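Local coordinates for acetyltransferase (Bacillus cereus, PDB 1Y9W), which transfers an acetyl group, probably from acetyl-coenzyme A, and belongs to the GNAT family of acetyltransferases, at the interface of chains A and B. Numbering follows the deposited sequence. Chains: chain A/B, Acetyltransferase.

Contact 1: the interface of chains A and B. Residues chain A 107, 128-129, 131; chain B 28-29, 33.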
loop_
_atom_site.group_PDB
_atom_site.type_symbol
_atom_site.label_atom_id
_atom_site.label_comp_id
_atom_site.label_asym_id
_atom_site.label_seq_id
_atom_site.Cartn_x
_atom_site.Cartn_y
_atom_site.Cartn_z
ATOM N N PHE A 107 -8.690 10.035 -11.000
ATOM C CA PHE A 107 -7.939 10.990 -11.816
ATOM C C PHE A 107 -6.648 10.403 -12.400
ATOM O O PHE A 107 -5.812 11.137 -12.930
ATOM C CB PHE A 107 -7.634 12.248 -10.985
ATOM C CG PHE A 107 -6.949 11.962 -9.683
ATOM C CD1 PHE A 107 -5.583 11.714 -9.640
ATOM C CD2 PHE A 107 -7.676 11.917 -8.501
ATOM C CE1 PHE A 107 -4.949 11.422 -8.437
ATOM C CE2 PHE A 107 -7.052 11.626 -7.286
ATOM C CZ PHE A 107 -5.684 11.377 -7.256
ATOM N N PRO A 128 -9.667 10.886 -2.606
ATOM C CA PRO A 128 -9.826 11.994 -1.655
ATOM C C PRO A 128 -11.177 12.640 -1.975
ATOM O O PRO A 128 -11.793 12.296 -2.984
ATOM C CB PRO A 128 -8.636 12.903 -1.972
ATOM C CG PRO A 128 -8.382 12.636 -3.439
ATOM C CD PRO A 128 -8.559 11.139 -3.547
ATOM N N LYS A 129 -11.634 13.556 -1.132
ATOM C CA LYS A 129 -12.926 14.195 -1.350
ATOM C C LYS A 129 -13.053 14.709 -2.772
ATOM O O LYS A 129 -12.208 15.478 -3.244
ATOM C CB LYS A 129 -13.130 15.345 -0.359
ATOM C CG LYS A 129 -14.544 15.929 -0.404
ATOM C CD LYS A 129 -14.807 16.955 0.701
ATOM C CE LYS A 129 -14.077 18.274 0.443
ATOM N NZ LYS A 129 -14.583 18.956 -0.786
ATOM N N HIS A 131 -13.228 12.623 -5.404
ATOM C CA HIS A 131 -12.652 11.623 -6.286
ATOM C C HIS A 131 -12.893 10.228 -5.696
ATOM O O HIS A 131 -13.593 10.083 -4.696
ATOM C CB HIS A 131 -11.144 11.873 -6.433
ATOM C CG HIS A 131 -10.793 13.284 -6.810
ATOM N ND1 HIS A 131 -10.680 14.301 -5.882
ATOM C CD2 HIS A 131 -10.556 13.853 -8.017
ATOM C CE1 HIS A 131 -10.389 15.431 -6.500
ATOM N NE2 HIS A 131 -10.309 15.187 -7.796
ATOM N N ILE B 28 -3.667 17.971 -10.415
ATOM C CA ILE B 28 -5.101 17.759 -10.602
ATOM C C ILE B 28 -5.878 18.123 -9.342
ATOM O O ILE B 28 -6.911 18.791 -9.389
ATOM C CB ILE B 28 -5.403 16.266 -10.932
ATOM C CG1 ILE B 28 -4.687 15.859 -12.218
ATOM C CG2 ILE B 28 -6.912 16.045 -11.074
ATOM C CD1 ILE B 28 -5.114 16.668 -13.423
ATOM N N LEU B 29 -5.376 17.658 -8.210
ATOM C CA LEU B 29 -6.030 17.908 -6.938
ATOM C C LEU B 29 -5.849 19.352 -6.533
ATOM O O LEU B 29 -4.821 19.963 -6.825
ATOM C CB LEU B 29 -5.447 16.991 -5.861
ATOM C CG LEU B 29 -5.556 15.486 -6.148
ATOM C CD1 LEU B 29 -4.808 14.716 -5.069
ATOM C CD2 LEU B 29 -7.036 15.065 -6.203
ATOM N N VAL B 33 -8.073 19.143 -0.466
ATOM C CA VAL B 33 -7.734 17.772 -0.103
ATOM C C VAL B 33 -6.255 17.620 0.226
ATOM O O VAL B 33 -5.790 16.527 0.539
ATOM C CB VAL B 33 -8.078 16.790 -1.235
ATOM C CG1 VAL B 33 -9.504 17.008 -1.694
ATOM C CG2 VAL B 33 -7.102 16.965 -2.388
#
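B:Leu29 forms the apolar centre, its CD2 methyl wedged between two rings of chain A. B:Leu29 CD2 sits over one face of the A:His131 imidazole, 3.7 Å from the ring centroid, in a CH-pi contact. It is displaced toward the rim, and B:Leu29 CD2 is 3.4 Å from A:His131 CE1. B:Leu29 CD2 also lies 3.6 Å from A:Phe107 CE2. The leucine and phenylalanine side chains cross at about a right angle, with B:Leu29 CG over one face of the ring toward its rim. The phenyl CG lies between its own backbone N and carbonyl carbon (chi1 54°), which turns the ring toward the leucine. A:Pro128 CG adds a third wall, 3.9 Å from B:Leu29 CD2. One leucine methyl therefore touches three chain A side chains.

Further out, B:Ile28 at the end of helix 11-28 uses its branch methyl. B:Ile28 CG2 packs 3.9 Å from A:Phe107 CB, at the base of the phenyl side chain. On the other flank B:Val33 CB lies 4.0 Å from A:Pro128 CB. B:Val33 CG1 also reaches a backbone carbonyl, 3.5 Å from A:Lys129 O.

That carbonyl belongs to the polar rim. A:Lys129 O takes a weak hydrogen bond from A:His131 ND1, 3.3 Å, within chain A. The A:Pro128 carbonyl oxygen lies at the imidazole edge, in the ring plane. In the crystal dimer the patch holds the two chains together mainly by apolar packing, and may do so in solution.

Contact 2: the interface of chains A and B. Residues chain A 21, 24-25, 28-29; chain B 107-108.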
loop_
_atom_site.group_PDB
_atom_site.type_symbol
_atom_site.label_atom_id
_atom_site.label_comp_id
_atom_site.label_asym_id
_atom_site.label_seq_id
_atom_site.Cartn_x
_atom_site.Cartn_y
_atom_site.Cartn_z
ATOM N N VAL A 21 5.733 -7.058 13.146
ATOM C CA VAL A 21 4.574 -7.529 12.385
ATOM C C VAL A 21 5.004 -8.450 11.248
ATOM O O VAL A 21 4.355 -9.462 10.976
ATOM C CB VAL A 21 3.776 -6.365 11.755
ATOM C CG1 VAL A 21 2.778 -6.910 10.765
ATOM C CG2 VAL A 21 3.052 -5.584 12.829
ATOM N N TYR A 24 6.292 -11.796 12.783
ATOM C CA TYR A 24 5.157 -12.627 13.190
ATOM C C TYR A 24 4.477 -13.245 11.976
ATOM O O TYR A 24 4.136 -14.424 11.986
ATOM C CB TYR A 24 4.147 -11.792 13.987
ATOM C CG TYR A 24 2.863 -12.521 14.355
ATOM C CD1 TYR A 24 2.865 -13.586 15.262
ATOM C CD2 TYR A 24 1.643 -12.144 13.790
ATOM C CE1 TYR A 24 1.673 -14.262 15.600
ATOM C CE2 TYR A 24 0.451 -12.810 14.118
ATOM C CZ TYR A 24 0.473 -13.866 15.022
ATOM O OH TYR A 24 -0.708 -14.510 15.341
ATOM N N ASN A 25 4.276 -12.448 10.931
ATOM C CA ASN A 25 3.649 -12.955 9.714
ATOM C C ASN A 25 4.463 -14.133 9.190
ATOM O O ASN A 25 3.937 -15.223 8.956
ATOM C CB ASN A 25 3.592 -11.869 8.627
ATOM C CG ASN A 25 2.585 -10.765 8.936
ATOM O OD1 ASN A 25 1.777 -10.875 9.863
ATOM N ND2 ASN A 25 2.625 -9.695 8.145
ATOM N N ILE A 28 4.170 -17.509 10.908
ATOM C CA ILE A 28 2.981 -18.337 10.776
ATOM C C ILE A 28 2.647 -18.706 9.329
ATOM O O ILE A 28 1.563 -19.210 9.045
ATOM C CB ILE A 28 1.759 -17.660 11.448
ATOM C CG1 ILE A 28 1.400 -16.359 10.730
ATOM C CG2 ILE A 28 2.073 -17.375 12.920
ATOM C CD1 ILE A 28 0.206 -15.647 11.346
ATOM N N LEU A 29 3.584 -18.461 8.417
ATOM C CA LEU A 29 3.383 -18.788 7.009
ATOM C C LEU A 29 4.422 -19.797 6.549
ATOM O O LEU A 29 5.533 -19.848 7.083
ATOM C CB LEU A 29 3.484 -17.534 6.133
ATOM C CG LEU A 29 2.377 -16.493 6.289
ATOM C CD1 LEU A 29 2.654 -15.312 5.379
ATOM C CD2 LEU A 29 1.039 -17.129 5.963
ATOM N N PHE B 107 -4.857 -13.995 8.260
ATOM C CA PHE B 107 -4.093 -14.382 9.438
ATOM C C PHE B 107 -3.760 -13.186 10.334
ATOM O O PHE B 107 -2.982 -13.317 11.284
ATOM C CB PHE B 107 -2.804 -15.119 9.031
ATOM C CG PHE B 107 -1.996 -14.415 7.971
ATOM C CD1 PHE B 107 -1.155 -13.353 8.301
ATOM C CD2 PHE B 107 -2.088 -14.811 6.636
ATOM C CE1 PHE B 107 -0.413 -12.693 7.310
ATOM C CE2 PHE B 107 -1.356 -14.162 5.639
ATOM C CZ PHE B 107 -0.517 -13.103 5.978
ATOM N N GLN B 108 -4.355 -12.026 10.041
ATOM C CA GLN B 108 -4.116 -10.825 10.844
ATOM C C GLN B 108 -5.376 -10.321 11.554
ATOM O O GLN B 108 -5.473 -9.145 11.934
ATOM C CB GLN B 108 -3.526 -9.709 9.977
ATOM C CG GLN B 108 -2.156 -10.040 9.416
ATOM C CD GLN B 108 -1.569 -8.906 8.608
ATOM O OE1 GLN B 108 -2.268 -8.260 7.825
ATOM N NE2 GLN B 108 -0.274 -8.665 8.777
HETATM O O HOH W 1 -2.913 -13.554 14.192
#
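The C-terminal end of helix 11-27 and the residues just after it in chain A meet the 3-10 helix 106-108 of chain B. A:Asn25 faces B:Gln108, and A:Ile28 and A:Leu29 close around B:Phe107.

The glutamine chain is extended beyond CG (chi2 -178°), which carries its amide across to the asparagine. B:Gln108 NE2 donates a hydrogen bond to A:Asn25 OD1 at 3.2 Å. The donor approaches nearly square to the C=O, at an angle of 96°, and a little out of the carbonyl plane, so the bond is likely modest in strength. The two amide planes are 54° apart. A:Asn25 ND2 lies as near to B:Gln108 NE2, 3.1 Å away. As modelled these are two donors, so this pair adds no bond, and the assignment of the amide ends should be taken with caution.

A:Asn25 also touches the B:Phe107 ring, with OD1 3.8 Å from CE1. The amide is turned steeply against the ring. On another flank A:Leu29 CD2 packs 3.8 Å from B:Phe107 CE2, while its CD1 meets CZ. A:Ile28 CG1 lies between its backbone N and carbonyl carbon, which turns the extended CG1-CD1 arm to the base of the phenylalanine at CB.

Water 1 bridges at the rim. Water 1 lies 2.7 Å from the phenol A:Tyr24 OH, at the ring edge and in plane, and 2.9 Å from the backbone B:Phe107 O. The patch couples the helix end to the partner and may help hold the two subunits together in the dimer of the crystal.

Contact 3: the interface of chains A and B. Residues chain A 105, 124, 127-128, 133; chain B 61, 63, 98-99, 101.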
loop_
_atom_site.group_PDB
_atom_site.type_symbol
_atom_site.label_atom_id
_atom_site.label_comp_id
_atom_site.label_asym_id
_atom_site.label_seq_id
_atom_site.Cartn_x
_atom_site.Cartn_y
_atom_site.Cartn_z
ATOM N N PHE A 105 -6.622 5.921 -8.752
ATOM C CA PHE A 105 -7.618 6.918 -8.401
ATOM C C PHE A 105 -8.358 7.298 -9.677
ATOM O O PHE A 105 -7.864 7.068 -10.783
ATOM C CB PHE A 105 -6.942 8.145 -7.795
ATOM C CG PHE A 105 -6.532 7.959 -6.365
ATOM C CD1 PHE A 105 -7.461 8.092 -5.342
ATOM C CD2 PHE A 105 -5.224 7.632 -6.038
ATOM C CE1 PHE A 105 -7.094 7.902 -4.005
ATOM C CE2 PHE A 105 -4.849 7.439 -4.708
ATOM C CZ PHE A 105 -5.788 7.576 -3.689
ATOM N N VAL A 124 -13.112 2.739 -3.081
ATOM C CA VAL A 124 -13.308 3.617 -1.943
ATOM C C VAL A 124 -13.892 4.871 -2.584
ATOM O O VAL A 124 -13.196 5.604 -3.277
ATOM C CB VAL A 124 -11.982 3.957 -1.223
ATOM C CG1 VAL A 124 -12.242 4.940 -0.067
ATOM C CG2 VAL A 124 -11.350 2.681 -0.685
ATOM N N HIS A 127 -12.829 9.688 -2.170
ATOM C CA HIS A 127 -11.530 9.730 -1.519
ATOM C C HIS A 127 -10.454 9.797 -2.586
ATOM O O HIS A 127 -10.376 8.916 -3.435
ATOM C CB HIS A 127 -11.272 8.498 -0.664
ATOM C CG HIS A 127 -9.856 8.403 -0.181
ATOM N ND1 HIS A 127 -9.035 7.335 -0.474
ATOM C CD2 HIS A 127 -9.098 9.271 0.529
ATOM C CE1 HIS A 127 -7.832 7.551 0.031
ATOM N NE2 HIS A 127 -7.843 8.719 0.644
ATOM N N PRO A 128 -9.667 10.886 -2.606
ATOM C CA PRO A 128 -9.826 11.994 -1.655
ATOM C C PRO A 128 -11.177 12.640 -1.975
ATOM O O PRO A 128 -11.793 12.296 -2.984
ATOM C CB PRO A 128 -8.636 12.903 -1.972
ATOM C CG PRO A 128 -8.382 12.636 -3.439
ATOM C CD PRO A 128 -8.559 11.139 -3.547
ATOM N N GLN A 133 -11.080 5.893 -5.426
ATOM C CA GLN A 133 -9.923 5.036 -5.612
ATOM C C GLN A 133 -10.397 3.640 -5.995
ATOM O O GLN A 133 -11.214 3.036 -5.298
ATOM C CB GLN A 133 -9.096 5.008 -4.318
ATOM C CG GLN A 133 -7.864 4.130 -4.380
ATOM C CD GLN A 133 -7.010 4.215 -3.125
ATOM O OE1 GLN A 133 -7.487 4.566 -2.044
ATOM N NE2 GLN A 133 -5.739 3.866 -3.261
ATOM N N PHE B 61 -4.437 13.410 2.225
ATOM C CA PHE B 61 -5.756 13.481 1.597
ATOM C C PHE B 61 -6.828 13.473 2.680
ATOM O O PHE B 61 -7.981 13.123 2.417
ATOM C CB PHE B 61 -6.016 12.282 0.679
ATOM C CG PHE B 61 -5.194 12.269 -0.583
ATOM C CD1 PHE B 61 -4.427 13.371 -0.958
ATOM C CD2 PHE B 61 -5.186 11.136 -1.394
ATOM C CE1 PHE B 61 -3.663 13.337 -2.119
ATOM C CE2 PHE B 61 -4.425 11.091 -2.564
ATOM C CZ PHE B 61 -3.662 12.190 -2.926
ATOM N N HIS B 63 -7.101 11.486 5.365
ATOM C CA HIS B 63 -7.466 10.118 5.675
ATOM C C HIS B 63 -6.240 9.527 6.345
ATOM O O HIS B 63 -5.112 10.015 6.156
ATOM C CB HIS B 63 -7.835 9.321 4.406
ATOM C CG HIS B 63 -6.714 8.504 3.831
ATOM N ND1 HIS B 63 -6.780 7.130 3.715
ATOM C CD2 HIS B 63 -5.519 8.866 3.306
ATOM C CE1 HIS B 63 -5.676 6.683 3.143
ATOM N NE2 HIS B 63 -4.894 7.716 2.886
ATOM N N ARG B 98 -11.103 12.196 7.248
ATOM C CA ARG B 98 -12.491 11.884 6.914
ATOM C C ARG B 98 -12.754 10.396 6.990
ATOM O O ARG B 98 -13.900 9.966 7.063
ATOM C CB ARG B 98 -12.802 12.331 5.489
ATOM C CG ARG B 98 -12.456 13.755 5.184
ATOM C CD ARG B 98 -12.443 13.972 3.693
ATOM N NE ARG B 98 -13.757 13.774 3.081
ATOM C CZ ARG B 98 -14.016 12.879 2.133
ATOM N NH1 ARG B 98 -13.058 12.075 1.676
ATOM N NH2 ARG B 98 -15.228 12.807 1.616
ATOM N N LEU B 99 -11.689 9.611 6.935
ATOM C CA LEU B 99 -11.829 8.173 6.982
ATOM C C LEU B 99 -10.521 7.505 7.302
ATOM O O LEU B 99 -9.468 8.134 7.324
ATOM C CB LEU B 99 -12.329 7.629 5.639
ATOM C CG LEU B 99 -11.361 7.649 4.453
ATOM C CD1 LEU B 99 -11.839 6.683 3.398
ATOM C CD2 LEU B 99 -11.244 9.043 3.889
ATOM N N LEU B 101 -8.324 3.924 6.282
ATOM C CA LEU B 101 -8.216 2.786 5.378
ATOM C C LEU B 101 -7.127 1.866 5.893
ATOM O O LEU B 101 -6.128 2.316 6.465
ATOM C CB LEU B 101 -7.856 3.232 3.958
ATOM C CG LEU B 101 -8.870 4.041 3.149
ATOM C CD1 LEU B 101 -8.282 4.346 1.783
ATOM C CD2 LEU B 101 -10.171 3.260 3.011
#
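The loop between strands 119-124 and 133-139 of chain A lies against the sheet of chain B, where A:His127 meets B:His63. A:His127 CG lies anti to the backbone N (chi1 170°), which sends the imidazole tip toward the partner. A:His127 NE2 sits 3.4 Å above the B:His63 ring, over its centre. The ring planes are tilted by about 46°, so a tip meets a face. A:Gln133 OE1 lies in plane at the A:His127 ring edge, on its own chain.

Two leucines of B strand 99-105 pack beside this histidine. B:Leu101 CD1 meets A:His127 CE1 tip to tip at 3.7 Å, and B:Leu99 CD2 reaches CD2 of the same ring. The leucines also touch A:Val124 tip to tip, with B:Leu99 CD1 3.9 Å from A:Val124 CG1.

Next to the histidine, B:Phe61 and A:Pro128 lie side by side, pointing the same way. The proline CG covers one face toward the rim, and A:Pro128 CB is 3.8 Å from B:Phe61 CG. A:Phe105 CZ meets the ring edge in plane, 3.9 Å from B:Phe61 CE2. B:Phe61 has a left-handed backbone conformation in the turn joining strands 51-60 and 63-71. The site thus sets one subunit's loop against strands 63-71 and 99-105 of the other.

Contact 1 and contact 3 are neighbours, their C-alpha centres about 9 Å apart, and share A:Pro128. The C-alpha centre of contact 2 is about 34 Å from that of contact 1 and about 27 Å from that of contact 3. Contact 2 is partly the two-fold twin of contact 1, with residues 28, 29 and 107 recurring with the chains exchanged. The twins differ in the first torsion of residue 28. Together the contacts bring helix 11-27 (11-28 in chain B), the 3-10 helix 106-108 and the loop between strands 119-124 and 133-139 into one interface, consistent with a dimer, though the crystal alone does not prove it.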